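Local coordinates for putative glyoxalase superfamily protein (PDB 3IUZ) that is probably an iron(II)-dependent dioxygenase of the 2-oxoadipate dioxygenase/decarboxylase family, converting 2-oxoadipate to 2-hydroxyglutarate, at residues Gly38-Leu49 and Gly186-Ile197. Numbering follows the deposited sequence.
Sequences GRATRAEIAQAL and GVLTVADGAELI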
loop_
_atom_site.group_PDB
_atom_site.type_symbol
_atom_site.label_atom_id
_atom_site.label_comp_id
_atom_site.label_asym_id
_atom_site.label_seq_id
_atom_site.Cartn_x
_atom_site.Cartn_y
_atom_site.Cartn_z
ATOM N N GLY A 38 1.395 28.893 4.124
ATOM C CA GLY A 38 1.210 28.176 2.874
ATOM C C GLY A 38 2.078 26.934 2.726
ATOM O O GLY A 38 1.938 26.188 1.737
ATOM N N ARG A 39 2.921 26.668 3.727
ATOM C CA ARG A 39 3.696 25.410 3.785
ATOM C C ARG A 39 2.798 24.171 3.805
ATOM O O ARG A 39 1.585 24.259 4.045
ATOM C CB ARG A 39 4.613 25.439 4.995
ATOM C CG ARG A 39 5.580 26.621 4.892
ATOM C CD ARG A 39 6.450 26.834 6.088
ATOM N NE ARG A 39 5.659 27.156 7.253
ATOM C CZ ARG A 39 6.159 27.579 8.416
ATOM N NH1 ARG A 39 7.458 27.773 8.575
ATOM N NH2 ARG A 39 5.346 27.822 9.435
ATOM N N ALA A 40 3.413 23.013 3.598
ATOM C CA ALA A 40 2.703 21.756 3.599
ATOM C C ALA A 40 2.792 21.098 4.957
ATOM O O ALA A 40 3.900 20.829 5.496
ATOM C CB ALA A 40 3.224 20.824 2.510
ATOM N N THR A 41 1.623 20.851 5.531
ATOM C CA THR A 41 1.587 20.153 6.807
ATOM C C THR A 41 1.829 18.642 6.643
ATOM O O THR A 41 1.651 18.098 5.558
ATOM C CB THR A 41 0.257 20.336 7.497
ATOM O OG1 THR A 41 -0.802 19.776 6.700
ATOM C CG2 THR A 41 -0.039 21.831 7.748
ATOM N N ARG A 42 2.126 17.950 7.745
ATOM C CA ARG A 42 2.315 16.511 7.673
ATOM C C ARG A 42 1.075 15.782 7.190
ATOM O O ARG A 42 1.208 14.787 6.456
ATOM C CB ARG A 42 2.774 15.893 8.986
ATOM C CG ARG A 42 1.790 15.920 10.079
ATOM C CD ARG A 42 2.335 15.244 11.329
ATOM N NE ARG A 42 1.288 15.154 12.329
ATOM C CZ ARG A 42 1.424 14.638 13.543
ATOM N NH1 ARG A 42 2.598 14.156 13.973
ATOM N NH2 ARG A 42 0.368 14.619 14.326
ATOM N N ALA A 43 -0.108 16.240 7.614
ATOM C CA ALA A 43 -1.378 15.683 7.110
ATOM C C ALA A 43 -1.520 15.825 5.581
ATOM O O ALA A 43 -1.894 14.882 4.871
ATOM C CB ALA A 43 -2.546 16.348 7.779
ATOM N N GLU A 44 -1.299 17.027 5.074
ATOM C CA GLU A 44 -1.316 17.229 3.634
ATOM C C GLU A 44 -0.304 16.315 2.901
ATOM O O GLU A 44 -0.622 15.742 1.840
ATOM C CB GLU A 44 -1.009 18.677 3.303
ATOM C CG GLU A 44 -2.102 19.662 3.770
ATOM C CD GLU A 44 -1.722 21.123 3.673
ATOM O OE1 GLU A 44 -0.520 21.456 3.490
ATOM O OE2 GLU A 44 -2.648 21.957 3.779
ATOM N N ILE A 45 0.907 16.211 3.449
ATOM C CA ILE A 45 1.923 15.415 2.822
ATOM C C ILE A 45 1.513 13.946 2.839
ATOM O O ILE A 45 1.688 13.217 1.831
ATOM C CB ILE A 45 3.310 15.643 3.475
ATOM C CG1 ILE A 45 3.817 17.030 3.083
ATOM C CG2 ILE A 45 4.334 14.559 3.075
ATOM C CD1 ILE A 45 4.917 17.607 4.086
ATOM N N ALA A 46 0.990 13.500 3.980
ATOM C CA ALA A 46 0.594 12.100 4.111
ATOM C C ALA A 46 -0.513 11.743 3.123
ATOM O O ALA A 46 -0.473 10.675 2.482
ATOM C CB ALA A 46 0.163 11.783 5.540
ATOM N N GLN A 47 -1.495 12.624 3.007
ATOM C CA GLN A 47 -2.604 12.452 2.075
ATOM C C GLN A 47 -2.102 12.460 0.611
ATOM O O GLN A 47 -2.473 11.539 -0.169
ATOM C CB GLN A 47 -3.663 13.517 2.306
ATOM C CG GLN A 47 -4.813 13.531 1.311
ATOM C CD GLN A 47 -5.657 12.331 1.380
ATOM O OE1 GLN A 47 -5.705 11.632 2.394
ATOM N NE2 GLN A 47 -6.377 12.070 0.279
ATOM N N ALA A 48 -1.204 13.400 0.279
ATOM C CA ALA A 48 -0.640 13.457 -1.097
ATOM C C ALA A 48 0.180 12.235 -1.392
ATOM O O ALA A 48 -0.011 11.644 -2.489
ATOM C CB ALA A 48 0.134 14.689 -1.374
ATOM N N LEU A 49 1.031 11.804 -0.455
ATOM C CA LEU A 49 1.795 10.549 -0.674
ATOM C C LEU A 49 0.829 9.390 -1.007
ATOM O O LEU A 49 1.068 8.631 -1.961
ATOM C CB LEU A 49 2.657 10.160 0.511
ATOM C CG LEU A 49 3.313 8.787 0.518
ATOM C CD1 LEU A 49 4.341 8.683 -0.637
ATOM C CD2 LEU A 49 3.937 8.436 1.882
ATOM N N GLY A 186 6.146 19.800 12.049
ATOM C CA GLY A 186 4.793 19.548 11.544
ATOM C C GLY A 186 4.508 20.027 10.120
ATOM O O GLY A 186 3.398 19.806 9.603
ATOM N N VAL A 187 5.489 20.680 9.508
ATOM C CA VAL A 187 5.401 21.229 8.181
ATOM C C VAL A 187 6.740 21.093 7.481
ATOM O O VAL A 187 7.775 20.925 8.133
ATOM C CB VAL A 187 5.060 22.752 8.179
ATOM C CG1 VAL A 187 3.648 22.973 8.742
ATOM C CG2 VAL A 187 6.157 23.585 8.904
ATOM N N LEU A 188 6.700 21.138 6.158
ATOM C CA LEU A 188 7.860 21.389 5.289
ATOM C C LEU A 188 7.399 22.450 4.288
ATOM O O LEU A 188 6.199 22.619 4.100
ATOM C CB LEU A 188 8.283 20.129 4.520
ATOM C CG LEU A 188 8.907 18.966 5.296
ATOM C CD1 LEU A 188 8.897 17.710 4.425
ATOM C CD2 LEU A 188 10.324 19.336 5.827
ATOM N N THR A 189 8.320 23.129 3.600
ATOM C CA THR A 189 7.904 23.935 2.449
ATOM C C THR A 189 7.191 23.004 1.454
ATOM O O THR A 189 7.410 21.782 1.493
ATOM C CB THR A 189 9.124 24.584 1.752
ATOM O OG1 THR A 189 9.968 23.562 1.233
ATOM C CG2 THR A 189 9.903 25.501 2.744
ATOM N N VAL A 190 6.337 23.547 0.582
ATOM C CA VAL A 190 5.637 22.714 -0.364
ATOM C C VAL A 190 6.685 22.004 -1.260
ATOM O O VAL A 190 6.546 20.825 -1.527
ATOM C CB VAL A 190 4.553 23.480 -1.166
ATOM C CG1 VAL A 190 3.950 22.575 -2.258
ATOM C CG2 VAL A 190 3.428 24.024 -0.232
ATOM N N ALA A 191 7.755 22.708 -1.671
ATOM C CA ALA A 191 8.794 22.074 -2.492
ATOM C C ALA A 191 9.424 20.890 -1.759
ATOM O O ALA A 191 9.627 19.837 -2.337
ATOM C CB ALA A 191 9.881 23.105 -2.865
ATOM N N ASP A 192 9.761 21.068 -0.486
ATOM C CA ASP A 192 10.418 20.006 0.271
ATOM C C ASP A 192 9.469 18.836 0.518
ATOM O O ASP A 192 9.886 17.691 0.526
ATOM C CB ASP A 192 10.977 20.491 1.618
ATOM C CG ASP A 192 12.245 21.336 1.493
ATOM O OD1 ASP A 192 12.759 21.519 0.370
ATOM O OD2 ASP A 192 12.713 21.806 2.558
ATOM N N GLY A 193 8.200 19.120 0.737
ATOM C CA GLY A 193 7.205 18.060 0.847
ATOM C C GLY A 193 7.026 17.245 -0.424
ATOM O O GLY A 193 6.867 16.027 -0.359
ATOM N N ALA A 194 7.019 17.940 -1.556
ATOM C CA ALA A 194 6.943 17.315 -2.866
ATOM C C ALA A 194 8.193 16.459 -3.071
ATOM O O ALA A 194 8.091 15.342 -3.595
ATOM C CB ALA A 194 6.833 18.376 -3.995
ATOM N N GLU A 195 9.356 16.971 -2.643
ATOM C CA GLU A 195 10.599 16.207 -2.767
ATOM C C GLU A 195 10.532 14.970 -1.897
ATOM O O GLU A 195 10.844 13.858 -2.363
ATOM C CB GLU A 195 11.810 17.057 -2.388
ATOM C CG GLU A 195 13.129 16.303 -2.451
ATOM C CD GLU A 195 14.311 17.153 -2.005
ATOM O OE1 GLU A 195 14.149 18.368 -1.652
ATOM O OE2 GLU A 195 15.416 16.598 -2.014
ATOM N N LEU A 196 10.082 15.123 -0.649
ATOM C CA LEU A 196 9.945 13.939 0.253
ATOM C C LEU A 196 9.058 12.858 -0.331
ATOM O O LEU A 196 9.394 11.652 -0.314
ATOM C CB LEU A 196 9.419 14.362 1.634
ATOM C CG LEU A 196 9.146 13.263 2.624
ATOM C CD1 LEU A 196 10.404 12.440 2.873
ATOM C CD2 LEU A 196 8.538 13.849 3.972
ATOM N N ILE A 197 7.907 13.264 -0.863
ATOM C CA ILE A 197 6.989 12.280 -1.457
ATOM C C ILE A 197 7.711 11.497 -2.567
ATOM O O ILE A 197 7.632 10.269 -2.635
ATOM C CB ILE A 197 5.704 12.949 -1.978
ATOM C CG1 ILE A 197 4.877 13.446 -0.814
ATOM C CG2 ILE A 197 4.913 12.005 -2.921
ATOM C CD1 ILE A 197 3.797 14.515 -1.251
#
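Ala40 and Leu188 form a hydrogen-bonded antiparallel pair, the heart of a two-stranded ribbon in which each strand leads straight into a helix. Ala40 N gives to Leu188 O at 2.9 Å, almost in line with that carbonyl, and Leu188 N returns a bond to Ala40 O. Next along, the Arg42 N-H reaches Gly186 O from above the carbonyl plane, tying the first turn of helix 42-60 to the glycine that ends helix 173-185 with positive phi. CA-H···O contacts supplement the ribbon, Val187 CA lying 3.1 Å from Ala40 O.

Both helix starts are capped. Thr41 and Glu44 make a reciprocal capping box: Thr41 OG1, set between its backbone N and carbonyl carbon (chi1 62°), accepts from Glu44 N and also hydrogen-bonds to Pro33 O. Thr189 OG1 accepts from Asp192 N.

On the Thr41 and Val187 face, CG2 of Val187 sits over the centre of the Arg39 guanidinium, 3.9 Å above its plane, and CG1 meets Thr41 CG2. A bend at chi3 (-63°) helps bring the Arg39 guanidinium there; its NE also pairs with Asp35.

Beyond the ribbon the helix segments cross at -37°, their axes 10.0 Å apart at closest approach, and pack through aliphatic groups. Ile45 CD1 lies 4.0 Å from both Gly193 CA and Leu188 CD1. Ile197 reaches across with CD1 on Ala48 CB at 3.7 Å and CG2 against Leu49 CD1; helix 4-14 adds Leu9 against Ala48 and Asn13 against Ile197.

Directional backbone bonds thus set the register where the helices begin, and apolar packing without cross-helix polar bonds holds them together further on.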